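Local coordinates for protein NanS-p (Escherichia phage vB_EcoP_24B, PDB 6YP6) that probably binds carbohydrate as part of a phage-encoded esterase related to the sialic acid O-acetylesterase NanS, at residues 3-8 with 212-217; 75-80 with 205-210; 126-131 with 140-145; 154-159 with 168-173. All blocks are in the same frame, centred on the assembly; numbering follows the deposited sequence. Where two conformers were deposited one is given.

Overall arrangement
From the N terminus, the chain lays down residues 3-8 and meets them again only at 212-217, so interaction 1 closes a loop around nearly the whole protein and brings the two ends together. Interaction 2 (75-80 with 205-210) is nested inside it, on the same strand 207-216. Within that second loop, two hairpins close one after the other, interaction 3 and then interaction 4, with no crossing. Interactions 1, 2 and 4 belong to one antiparallel sheet, whereas interaction 3 sits at the edge of the other. The two sheets meet where Phe145 of interaction 3 packs on Phe77 of interaction 2 and Ile171 of interaction 4.

Interaction 1: 3-8 with 212-217; sequences TTLLSY and IAVEVN
Opposite Val214, strand 3-9 carries two residues, Leu5 and Leu6, a classic beta bulge in its antiparallel pairing with strand 207-216, close to the two chain ends. The backbone bonds follow this break. Beyond it on one side, Thr3 and Val216 exchange a pair of N-H...O bonds, and on the other Tyr8 and Ile212 do the same. At the bulge itself Val214 O serves two donors: Leu5 N at 2.8 Å, in a bond bent to 140°, and Leu6 N in a weak bond of 3.3 Å. Val214 N returns a bond to Leu6 O at 3.0 Å.

The apolar contacts gather on Val214, whose two methyls are divided between the leucines. CG1 lies beside Leu5, which points the same way, and meets its CD2 at 3.8 Å. CG2 takes Leu6: with CG between the backbone N and the carbonyl carbon (chi1 64°), Leu6 CG comes to 3.8 Å from Val214 CG2, and CD2 touches the same methyl. Trp94 of the opposing sheet touches Leu5 and Val214, so this face looks into the protein.

Thr4, Ser7, Ala213 and Glu215 occupy the other face, where Ser7 CB lies beside Ala213 CB and the Glu215 carboxylate makes a salt bridge with Arg74. Two waters bridge the strands. One joins the Thr3 hydroxyl to the main-chain O of Asn217; a second stands 2.6 Å from Thr4 OG1 and donates to Glu215 OE2 at 2.7 Å.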
# COMPACT_ATOMS: atom_id res chain seq x y z
N THR A 3 8.69 13.92 -9.29
CA THR A 3 9.69 12.90 -9.58
C THR A 3 9.19 11.57 -9.03
O THR A 3 8.41 11.52 -8.08
CB THR A 3 11.04 13.23 -8.96
OG1 THR A 3 10.92 13.32 -7.53
CG2 THR A 3 11.60 14.53 -9.52
N THR A 4 9.65 10.49 -9.62
CA THR A 4 9.27 9.15 -9.21
C THR A 4 10.34 8.62 -8.27
O THR A 4 11.50 8.46 -8.66
CB THR A 4 9.15 8.25 -10.43
OG1 THR A 4 8.13 8.75 -11.29
CG2 THR A 4 8.80 6.83 -10.03
N LEU A 5 9.95 8.35 -7.03
CA LEU A 5 10.85 7.68 -6.09
C LEU A 5 10.93 6.19 -6.42
O LEU A 5 12.01 5.59 -6.40
CB LEU A 5 10.36 7.91 -4.67
CG LEU A 5 11.24 7.32 -3.59
CD1 LEU A 5 12.58 8.03 -3.55
CD2 LEU A 5 10.57 7.39 -2.26
N LEU A 6 9.79 5.58 -6.71
CA LEU A 6 9.74 4.18 -7.10
C LEU A 6 8.45 3.96 -7.88
O LEU A 6 7.46 4.65 -7.67
CB LEU A 6 9.80 3.24 -5.89
CG LEU A 6 8.63 3.32 -4.90
CD1 LEU A 6 7.54 2.31 -5.22
CD2 LEU A 6 9.11 3.12 -3.47
N SER A 7 8.46 2.97 -8.76
CA SER A 7 7.25 2.61 -9.46
C SER A 7 7.28 1.17 -9.94
O SER A 7 8.34 0.60 -10.21
CB SER A 7 6.96 3.55 -10.63
OG SER A 7 7.94 3.40 -11.62
N TYR A 8 6.08 0.59 -10.01
CA TYR A 8 5.79 -0.62 -10.76
C TYR A 8 4.62 -0.29 -11.69
O TYR A 8 3.61 0.24 -11.24
CB TYR A 8 5.36 -1.80 -9.87
CG TYR A 8 4.87 -2.94 -10.74
CD1 TYR A 8 5.77 -3.73 -11.45
CD2 TYR A 8 3.52 -3.19 -10.91
CE1 TYR A 8 5.35 -4.73 -12.28
CE2 TYR A 8 3.08 -4.19 -11.74
CZ TYR A 8 4.00 -4.96 -12.42
OH TYR A 8 3.52 -5.96 -13.25
N ILE A 212 1.90 0.70 -8.85
CA ILE A 212 2.24 1.15 -7.50
C ILE A 212 3.31 2.21 -7.69
O ILE A 212 4.24 2.00 -8.48
CB ILE A 212 2.85 0.01 -6.65
CG1 ILE A 212 1.89 -1.17 -6.52
CG2 ILE A 212 3.26 0.53 -5.26
CD1 ILE A 212 2.55 -2.43 -6.01
N ALA A 213 3.22 3.33 -6.99
CA ALA A 213 4.27 4.33 -7.12
C ALA A 213 4.38 5.18 -5.86
O ALA A 213 3.41 5.34 -5.11
CB ALA A 213 4.04 5.26 -8.32
N VAL A 214 5.57 5.73 -5.65
CA VAL A 214 5.76 6.85 -4.74
C VAL A 214 6.33 7.98 -5.57
O VAL A 214 7.32 7.80 -6.28
CB VAL A 214 6.67 6.50 -3.55
CG1 VAL A 214 6.81 7.71 -2.64
CG2 VAL A 214 6.11 5.31 -2.78
N GLU A 215 5.69 9.14 -5.49
CA GLU A 215 6.10 10.33 -6.22
C GLU A 215 6.35 11.44 -5.22
O GLU A 215 5.70 11.51 -4.17
CB GLU A 215 5.02 10.72 -7.24
CG GLU A 215 4.91 9.72 -8.38
CD GLU A 215 3.67 9.89 -9.25
OE1 GLU A 215 2.63 10.40 -8.78
OE2 GLU A 215 3.74 9.48 -10.43
N VAL A 216 7.32 12.30 -5.54
CA VAL A 216 7.73 13.40 -4.69
C VAL A 216 7.58 14.68 -5.49
O VAL A 216 8.01 14.76 -6.64
CB VAL A 216 9.17 13.21 -4.18
CG1 VAL A 216 9.59 14.35 -3.31
CG2 VAL A 216 9.28 11.88 -3.42
N ASN A 217 6.95 15.68 -4.88
CA ASN A 217 6.78 16.95 -5.57
C ASN A 217 8.13 17.55 -5.94
O ASN A 217 9.10 17.42 -5.19
CB ASN A 217 6.00 17.91 -4.69
CG ASN A 217 4.58 17.46 -4.45
OD1 ASN A 217 3.97 16.80 -5.29
ND2 ASN A 217 4.04 17.81 -3.29
O HOH W 1 11.26 15.67 -6.20
O HOH W 2 5.69 7.81 -11.13

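Interaction 2: 75-80 with 205-210; sequences CRFKVS and YPVLID
Ile209 reaches across to strand 71-79 with its CD1, which rests 3.8 Å from Phe77 CB and also touches Cys75 SG. The bend at chi2 (-66°) sets that methyl there. Val207 follows on the same face, its CG2 near Phe77 CB at 4.2 Å. Further along, Val79 CG1 is pressed against Tyr205, 3.4 Å from its CB, and comes obliquely to the ring; Ser80 O lies at the edge of the same ring.

Between the faces runs a regular antiparallel ladder. Lys78 and Leu208 bond to each other in both directions, the Leu208 N to Lys78 O bond being almost straight at 177°. Ser80 N to Pro206 O and Asp210 N to Arg76 O extend the set at its two ends.

On the outer face the side chains of Lys78 and Leu208 lie side by side. At the far edge the extended Arg76 chain carries its guanidinium over to Asp210, where NH1 forms a salt bridge, and a hydrogen bond within it, with OD2 at 2.9 Å. The oxygen lies near the guanidinium plane, yet NH1 meets it from above the carboxylate plane. Beyond the two segments, Thr38 also bonds Asp210 OD2, Glu36 O also holds Arg76 NH1, the Lys78 ammonium makes a salt bridge with Asp34, and the Tyr205 hydroxyl bonds Thr121. Strands 71-79 and 207-216 each have further neighbours in their sheet (152-159 for the first, 41-46 and 3-9 for the second), and the Phe77 ring extends to Met90 of the facing sheet, as in the interior of a beta sandwich.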
# COMPACT_ATOMS: atom_id res chain seq x y z
N CYS A 75 -1.60 3.46 -5.56
CA CYS A 75 -1.80 2.16 -6.18
C CYS A 75 -3.15 2.12 -6.87
O CYS A 75 -4.14 2.59 -6.32
CB CYS A 75 -1.74 1.06 -5.11
SG CYS A 75 -2.04 -0.64 -5.67
N ARG A 76 -3.18 1.52 -8.06
CA ARG A 76 -4.43 1.20 -8.75
C ARG A 76 -4.54 -0.32 -8.80
O ARG A 76 -3.59 -1.00 -9.23
CB ARG A 76 -4.45 1.84 -10.14
CG ARG A 76 -5.73 1.53 -10.92
CD ARG A 76 -5.94 2.47 -12.09
NE ARG A 76 -7.25 2.28 -12.73
CZ ARG A 76 -7.49 1.51 -13.79
NH1 ARG A 76 -6.52 0.84 -14.41
NH2 ARG A 76 -8.73 1.42 -14.27
N PHE A 77 -5.68 -0.84 -8.36
CA PHE A 77 -5.83 -2.27 -8.12
C PHE A 77 -7.29 -2.68 -8.32
O PHE A 77 -8.20 -1.85 -8.29
CB PHE A 77 -5.37 -2.64 -6.69
CG PHE A 77 -6.29 -2.11 -5.62
CD1 PHE A 77 -6.17 -0.80 -5.18
CD2 PHE A 77 -7.30 -2.90 -5.11
CE1 PHE A 77 -7.06 -0.29 -4.24
CE2 PHE A 77 -8.18 -2.39 -4.17
CZ PHE A 77 -8.06 -1.09 -3.73
N LYS A 78 -7.49 -3.98 -8.49
CA LYS A 78 -8.80 -4.57 -8.68
C LYS A 78 -8.82 -5.85 -7.87
O LYS A 78 -7.92 -6.68 -7.99
CB LYS A 78 -9.05 -4.86 -10.17
CG LYS A 78 -10.18 -5.82 -10.46
CD LYS A 78 -10.59 -5.74 -11.96
CE LYS A 78 -10.72 -7.08 -12.63
NZ LYS A 78 -11.43 -6.87 -13.91
N VAL A 79 -9.85 -6.03 -7.06
CA VAL A 79 -9.97 -7.22 -6.22
C VAL A 79 -10.85 -8.24 -6.94
O VAL A 79 -11.90 -7.87 -7.48
CB VAL A 79 -10.56 -6.90 -4.84
CG1 VAL A 79 -10.45 -8.12 -3.94
CG2 VAL A 79 -9.89 -5.70 -4.22
N SER A 80 -10.46 -9.51 -6.89
CA SER A 80 -11.20 -10.60 -7.52
C SER A 80 -11.75 -11.53 -6.45
O SER A 80 -11.11 -11.76 -5.41
CB SER A 80 -10.26 -11.37 -8.45
OG SER A 80 -10.96 -12.30 -9.26
N TYR A 205 -7.94 -12.36 -0.87
CA TYR A 205 -8.50 -12.14 -2.20
C TYR A 205 -7.39 -12.12 -3.25
O TYR A 205 -6.41 -11.38 -3.08
CB TYR A 205 -9.21 -10.80 -2.30
CG TYR A 205 -10.47 -10.63 -1.49
CD1 TYR A 205 -11.69 -11.04 -1.98
CD2 TYR A 205 -10.44 -10.00 -0.25
CE1 TYR A 205 -12.84 -10.86 -1.26
CE2 TYR A 205 -11.60 -9.81 0.48
CZ TYR A 205 -12.80 -10.25 -0.03
OH TYR A 205 -13.98 -10.08 0.66
N PRO A 206 -7.53 -12.82 -4.37
CA PRO A 206 -6.66 -12.52 -5.51
C PRO A 206 -6.79 -11.05 -5.86
O PRO A 206 -7.88 -10.47 -5.78
CB PRO A 206 -7.20 -13.43 -6.62
CG PRO A 206 -7.90 -14.53 -5.88
CD PRO A 206 -8.52 -13.86 -4.69
N VAL A 207 -5.67 -10.42 -6.24
CA VAL A 207 -5.67 -9.00 -6.57
C VAL A 207 -4.91 -8.76 -7.86
O VAL A 207 -3.88 -9.39 -8.12
CB VAL A 207 -5.12 -8.15 -5.39
CG1 VAL A 207 -3.64 -8.39 -5.14
CG2 VAL A 207 -5.39 -6.65 -5.61
N LEU A 208 -5.44 -7.85 -8.67
CA LEU A 208 -4.78 -7.37 -9.87
C LEU A 208 -4.21 -5.99 -9.58
O LEU A 208 -4.93 -5.11 -9.09
CB LEU A 208 -5.75 -7.29 -11.05
CG LEU A 208 -5.93 -8.57 -11.86
CD1 LEU A 208 -6.47 -9.68 -11.03
CD2 LEU A 208 -6.83 -8.28 -13.05
N ILE A 209 -2.94 -5.79 -9.88
CA ILE A 209 -2.27 -4.51 -9.70
C ILE A 209 -1.98 -3.91 -11.06
O ILE A 209 -1.36 -4.55 -11.91
CB ILE A 209 -0.97 -4.68 -8.89
CG1 ILE A 209 -1.22 -5.33 -7.54
CG2 ILE A 209 -0.24 -3.34 -8.78
CD1 ILE A 209 -2.02 -4.52 -6.64
N ASP A 210 -2.42 -2.67 -11.26
CA ASP A 210 -2.09 -1.89 -12.45
C ASP A 210 -0.77 -1.16 -12.25
O ASP A 210 0.11 -1.20 -13.11
CB ASP A 210 -3.23 -0.89 -12.69
CG ASP A 210 -3.23 -0.30 -14.07
OD1 ASP A 210 -2.94 -1.04 -15.04
OD2 ASP A 210 -3.61 0.88 -14.22

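Interaction 3: 126-131 with 140-145; sequences LNVMYH and LKLGTF
Val128 CG2 is pushed against the Phe145 ring, only 3.2 Å from CE1, a notably tight approach that comes obliquely to the ring. Leu126 shares the ring, with CD2 3.5 Å from CD1, while Leu126 O lies at the ring edge and accepts the backbone N-H of Phe145. In Phe145 CG is anti to the carbonyl carbon (chi1 -58°), and the CD1-CE1 side of the ring lies against Leu126 and Val128. Farther along, the Tyr130 CB packs on Leu142 CD2, and the Met129 chain, bent at chi2, brings SD to 3.8 Å from Lys141 CB.

A polar cluster occupies the face of Asn127 and Thr144. Thr144 OG1 stands 2.9 Å from Leu126 O and 3.1 Å from Asn127 OD1, two acceptors competing for one proton, while Gly146 N also bonds to OG1. A water lies between Asn127 OD1 and the Lys141 ammonium, and Asn127 ND2 is tied to Asp122.

Beneath these side chains the backbone pairing breaks at Val128. Its O receives Leu142 N at 2.8 Å and, weakly, Gly143 N, while Val128 N bonds almost straight to Gly143 O, with 176° at the hydrogen. Outside the pair, the Phe145 ring meets Phe77 edge-to-face and packs on Leu155 of the facing sheet; the Tyr130 ring meets those of Phe117 and Phe179, its hydroxyl bonded to Thr182 N. With Leu142 and Gly143 both opposite Val128, the arrangement is a beta hairpin carrying a classic bulge, at the edge of one sheet of the sandwich.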
# COMPACT_ATOMS: atom_id res chain seq x y z
N LEU A 126 -15.41 -2.63 1.21
CA LEU A 126 -13.95 -2.70 1.12
C LEU A 126 -13.37 -1.49 1.84
O LEU A 126 -13.64 -0.34 1.46
CB LEU A 126 -13.49 -2.71 -0.34
CG LEU A 126 -12.00 -2.97 -0.54
CD1 LEU A 126 -11.63 -4.37 -0.11
CD2 LEU A 126 -11.57 -2.72 -1.97
N ASN A 127 -12.58 -1.72 2.88
CA ASN A 127 -12.08 -0.67 3.76
C ASN A 127 -10.57 -0.50 3.65
O ASN A 127 -9.84 -1.44 3.34
CB ASN A 127 -12.45 -1.02 5.20
CG ASN A 127 -13.93 -1.06 5.41
OD1 ASN A 127 -14.68 -0.32 4.77
ND2 ASN A 127 -14.37 -1.95 6.28
N VAL A 128 -10.14 0.73 3.95
CA VAL A 128 -8.74 1.09 4.09
C VAL A 128 -8.49 1.39 5.56
O VAL A 128 -9.17 2.25 6.14
CB VAL A 128 -8.39 2.33 3.24
CG1 VAL A 128 -6.91 2.62 3.35
CG2 VAL A 128 -8.81 2.18 1.80
N MET A 129 -7.51 0.71 6.16
CA MET A 129 -7.24 0.76 7.58
C MET A 129 -5.79 1.15 7.83
O MET A 129 -4.91 0.89 7.01
CB MET A 129 -7.45 -0.65 8.18
CG MET A 129 -8.81 -1.25 7.93
SD MET A 129 -10.19 -0.39 8.70
CE MET A 129 -9.82 -0.60 10.43
N TYR A 130 -5.55 1.77 8.99
CA TYR A 130 -4.22 2.15 9.44
C TYR A 130 -3.84 1.26 10.61
O TYR A 130 -4.49 1.30 11.66
CB TYR A 130 -4.23 3.62 9.85
CG TYR A 130 -2.90 4.25 10.24
CD1 TYR A 130 -1.69 3.71 9.87
CD2 TYR A 130 -2.89 5.43 10.96
CE1 TYR A 130 -0.48 4.32 10.23
CE2 TYR A 130 -1.71 6.04 11.33
CZ TYR A 130 -0.50 5.49 10.96
OH TYR A 130 0.67 6.11 11.35
N HIS A 131 -2.78 0.47 10.43
CA HIS A 131 -2.28 -0.42 11.48
C HIS A 131 -1.37 0.36 12.42
O HIS A 131 -0.14 0.28 12.37
CB HIS A 131 -1.55 -1.58 10.84
CG HIS A 131 -1.19 -2.69 11.79
ND1 HIS A 131 -0.79 -3.93 11.34
CD2 HIS A 131 -1.19 -2.76 13.14
CE1 HIS A 131 -0.55 -4.71 12.38
NE2 HIS A 131 -0.77 -4.02 13.49
N LEU A 140 -7.20 2.54 13.09
CA LEU A 140 -8.05 3.58 12.51
C LEU A 140 -8.60 3.11 11.17
O LEU A 140 -7.86 2.57 10.34
CB LEU A 140 -7.26 4.87 12.31
CG LEU A 140 -6.79 5.62 13.55
CD1 LEU A 140 -6.18 6.95 13.13
CD2 LEU A 140 -7.91 5.83 14.53
N LYS A 141 -9.89 3.35 10.96
CA LYS A 141 -10.48 3.18 9.64
C LYS A 141 -10.27 4.50 8.89
O LYS A 141 -10.77 5.55 9.30
CB LYS A 141 -11.96 2.81 9.71
CG LYS A 141 -12.57 2.65 8.32
CD LYS A 141 -14.07 2.41 8.33
CE LYS A 141 -14.42 0.98 8.65
NZ LYS A 141 -15.91 0.81 8.68
N LEU A 142 -9.50 4.45 7.81
CA LEU A 142 -9.18 5.65 7.06
C LEU A 142 -10.25 6.01 6.05
O LEU A 142 -10.34 7.18 5.66
CB LEU A 142 -7.85 5.46 6.34
CG LEU A 142 -6.64 5.24 7.26
CD1 LEU A 142 -5.38 5.12 6.42
CD2 LEU A 142 -6.53 6.34 8.31
N GLY A 143 -11.04 5.05 5.60
CA GLY A 143 -12.09 5.29 4.63
C GLY A 143 -12.53 3.97 4.03
O GLY A 143 -12.07 2.90 4.42
N THR A 144 -13.44 4.08 3.07
CA THR A 144 -13.98 2.92 2.40
C THR A 144 -14.14 3.22 0.92
O THR A 144 -14.41 4.35 0.53
CB THR A 144 -15.32 2.50 3.02
OG1 THR A 144 -15.79 1.32 2.38
CG2 THR A 144 -16.40 3.57 2.88
N PHE A 145 -14.00 2.17 0.11
CA PHE A 145 -14.36 2.22 -1.30
C PHE A 145 -15.84 1.97 -1.52
O PHE A 145 -16.29 1.99 -2.66
CB PHE A 145 -13.56 1.18 -2.09
CG PHE A 145 -12.06 1.34 -1.98
CD1 PHE A 145 -11.37 0.68 -0.99
CD2 PHE A 145 -11.35 2.14 -2.87
CE1 PHE A 145 -10.00 0.80 -0.87
CE2 PHE A 145 -9.96 2.26 -2.73
CZ PHE A 145 -9.30 1.59 -1.73
O HOH W 3 -16.96 0.82 5.74

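Interaction 4: 154-159 with 168-173; sequences TLAFRF and TPVIDG
Thr154 to Arg158 and Thr168 to Asp172 are paired arms of a beta hairpin, strands 152-159 and 166-171, in the sheet that also holds strands 71-79 and 207-216. Ala156 and Val170 bond to each other in both directions, as do Arg158 and Thr168.

At one end Asp172 takes over from the ladder. Its N-H bonds to Thr154 O at 172°, and its OD1 accepts Thr154 N at 2.9 Å, met nearly along the C-O axis; OD2 is held by His153 ND1. A water beside this end touches Thr154 OG1 at 2.7 Å and accepts from Gly173 N, with a weak bond to Val170 O.

On the face of Ala156, Val170 and the Arg158 side chain, the guanidinium spreads over two neighbours. Thr168 CB lies over one of its faces, and NH1 is 3.6 Å from Val170 CG2. The bend at chi3 (65°) turns NE across toward strand 166-171, and NH1 makes its salt bridge with Asp175 on strand 174-180.

On the opposite face Leu155 CD1 lies 4.1 Å from Ile171 CG1, and Phe157 CE1 comes near Pro169 CB. Phe157 stacks on Phe117, and Ile171 packs on Phe145. The contact is thus a beta hairpin whose Leu155, Phe157, Pro169 and Ile171 face packs on the second sheet, as in a beta sandwich.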
# COMPACT_ATOMS: atom_id res chain seq x y z
N THR A 154 -8.64 3.15 -7.11
CA THR A 154 -7.38 3.82 -6.86
C THR A 154 -7.30 4.23 -5.39
O THR A 154 -8.31 4.57 -4.76
CB THR A 154 -7.18 5.06 -7.75
OG1 THR A 154 -8.21 6.02 -7.50
CG2 THR A 154 -7.21 4.66 -9.21
N LEU A 155 -6.08 4.19 -4.87
CA LEU A 155 -5.83 4.59 -3.49
C LEU A 155 -4.55 5.40 -3.48
O LEU A 155 -3.55 4.97 -4.07
CB LEU A 155 -5.68 3.35 -2.61
CG LEU A 155 -5.35 3.60 -1.14
CD1 LEU A 155 -6.44 4.41 -0.46
CD2 LEU A 155 -5.16 2.27 -0.41
N ALA A 156 -4.54 6.54 -2.82
CA ALA A 156 -3.33 7.31 -2.66
C ALA A 156 -3.30 7.87 -1.25
O ALA A 156 -4.33 8.01 -0.59
CB ALA A 156 -3.21 8.44 -3.69
N PHE A 157 -2.08 8.18 -0.80
CA PHE A 157 -1.82 8.82 0.48
C PHE A 157 -0.98 10.04 0.16
O PHE A 157 0.16 9.90 -0.28
CB PHE A 157 -1.11 7.86 1.42
CG PHE A 157 -1.93 6.65 1.71
CD1 PHE A 157 -2.89 6.68 2.71
CD2 PHE A 157 -1.81 5.51 0.94
CE1 PHE A 157 -3.69 5.58 2.96
CE2 PHE A 157 -2.60 4.40 1.20
CZ PHE A 157 -3.55 4.45 2.21
N ARG A 158 -1.56 11.22 0.33
CA ARG A 158 -0.94 12.48 -0.07
C ARG A 158 -0.28 13.15 1.13
O ARG A 158 -0.92 13.39 2.16
CB ARG A 158 -1.97 13.43 -0.70
CG ARG A 158 -1.35 14.67 -1.32
CD ARG A 158 -2.35 15.54 -2.09
NE ARG A 158 -3.35 16.10 -1.18
CZ ARG A 158 -4.65 15.83 -1.19
NH1 ARG A 158 -5.20 15.03 -2.11
NH2 ARG A 158 -5.42 16.37 -0.26
N PHE A 159 1.01 13.45 0.97
CA PHE A 159 1.83 14.17 1.94
C PHE A 159 1.93 15.63 1.51
O PHE A 159 2.12 15.92 0.33
CB PHE A 159 3.23 13.54 2.00
CG PHE A 159 3.28 12.17 2.64
CD1 PHE A 159 2.75 11.05 2.00
CD2 PHE A 159 3.84 12.00 3.89
CE1 PHE A 159 2.78 9.81 2.59
CE2 PHE A 159 3.89 10.75 4.48
CZ PHE A 159 3.35 9.66 3.84
N THR A 168 -3.42 12.85 3.69
CA THR A 168 -4.79 12.76 3.21
C THR A 168 -4.95 11.52 2.35
O THR A 168 -4.26 11.40 1.33
CB THR A 168 -5.20 14.01 2.43
OG1 THR A 168 -5.04 15.16 3.26
CG2 THR A 168 -6.68 13.93 2.00
N PRO A 169 -5.83 10.59 2.72
CA PRO A 169 -6.10 9.46 1.84
C PRO A 169 -6.98 9.92 0.69
O PRO A 169 -7.84 10.79 0.86
CB PRO A 169 -6.84 8.48 2.75
CG PRO A 169 -7.59 9.39 3.73
CD PRO A 169 -6.75 10.63 3.87
N VAL A 170 -6.74 9.37 -0.49
CA VAL A 170 -7.48 9.69 -1.70
C VAL A 170 -8.05 8.38 -2.22
O VAL A 170 -7.28 7.48 -2.60
CB VAL A 170 -6.62 10.40 -2.76
CG1 VAL A 170 -7.52 10.95 -3.85
CG2 VAL A 170 -5.78 11.50 -2.13
N ILE A 171 -9.36 8.25 -2.21
CA ILE A 171 -10.06 7.00 -2.46
C ILE A 171 -10.86 7.18 -3.74
O ILE A 171 -11.79 8.01 -3.79
CB ILE A 171 -10.94 6.60 -1.27
CG1 ILE A 171 -10.03 6.29 -0.06
CG2 ILE A 171 -11.82 5.41 -1.61
CD1 ILE A 171 -10.77 6.14 1.26
N ASP A 172 -10.49 6.45 -4.79
CA ASP A 172 -11.16 6.58 -6.09
C ASP A 172 -11.26 8.05 -6.52
O ASP A 172 -12.28 8.51 -7.03
CB ASP A 172 -12.52 5.88 -6.08
CG ASP A 172 -12.39 4.37 -6.07
OD1 ASP A 172 -11.35 3.87 -6.52
OD2 ASP A 172 -13.34 3.69 -5.64
N GLY A 173 -10.16 8.78 -6.32
CA GLY A 173 -10.05 10.15 -6.80
C GLY A 173 -10.64 11.21 -5.91
O GLY A 173 -10.64 12.38 -6.29
O HOH W 4 -7.52 7.70 -5.45
O HOH W 5 -2.28 15.90 3.48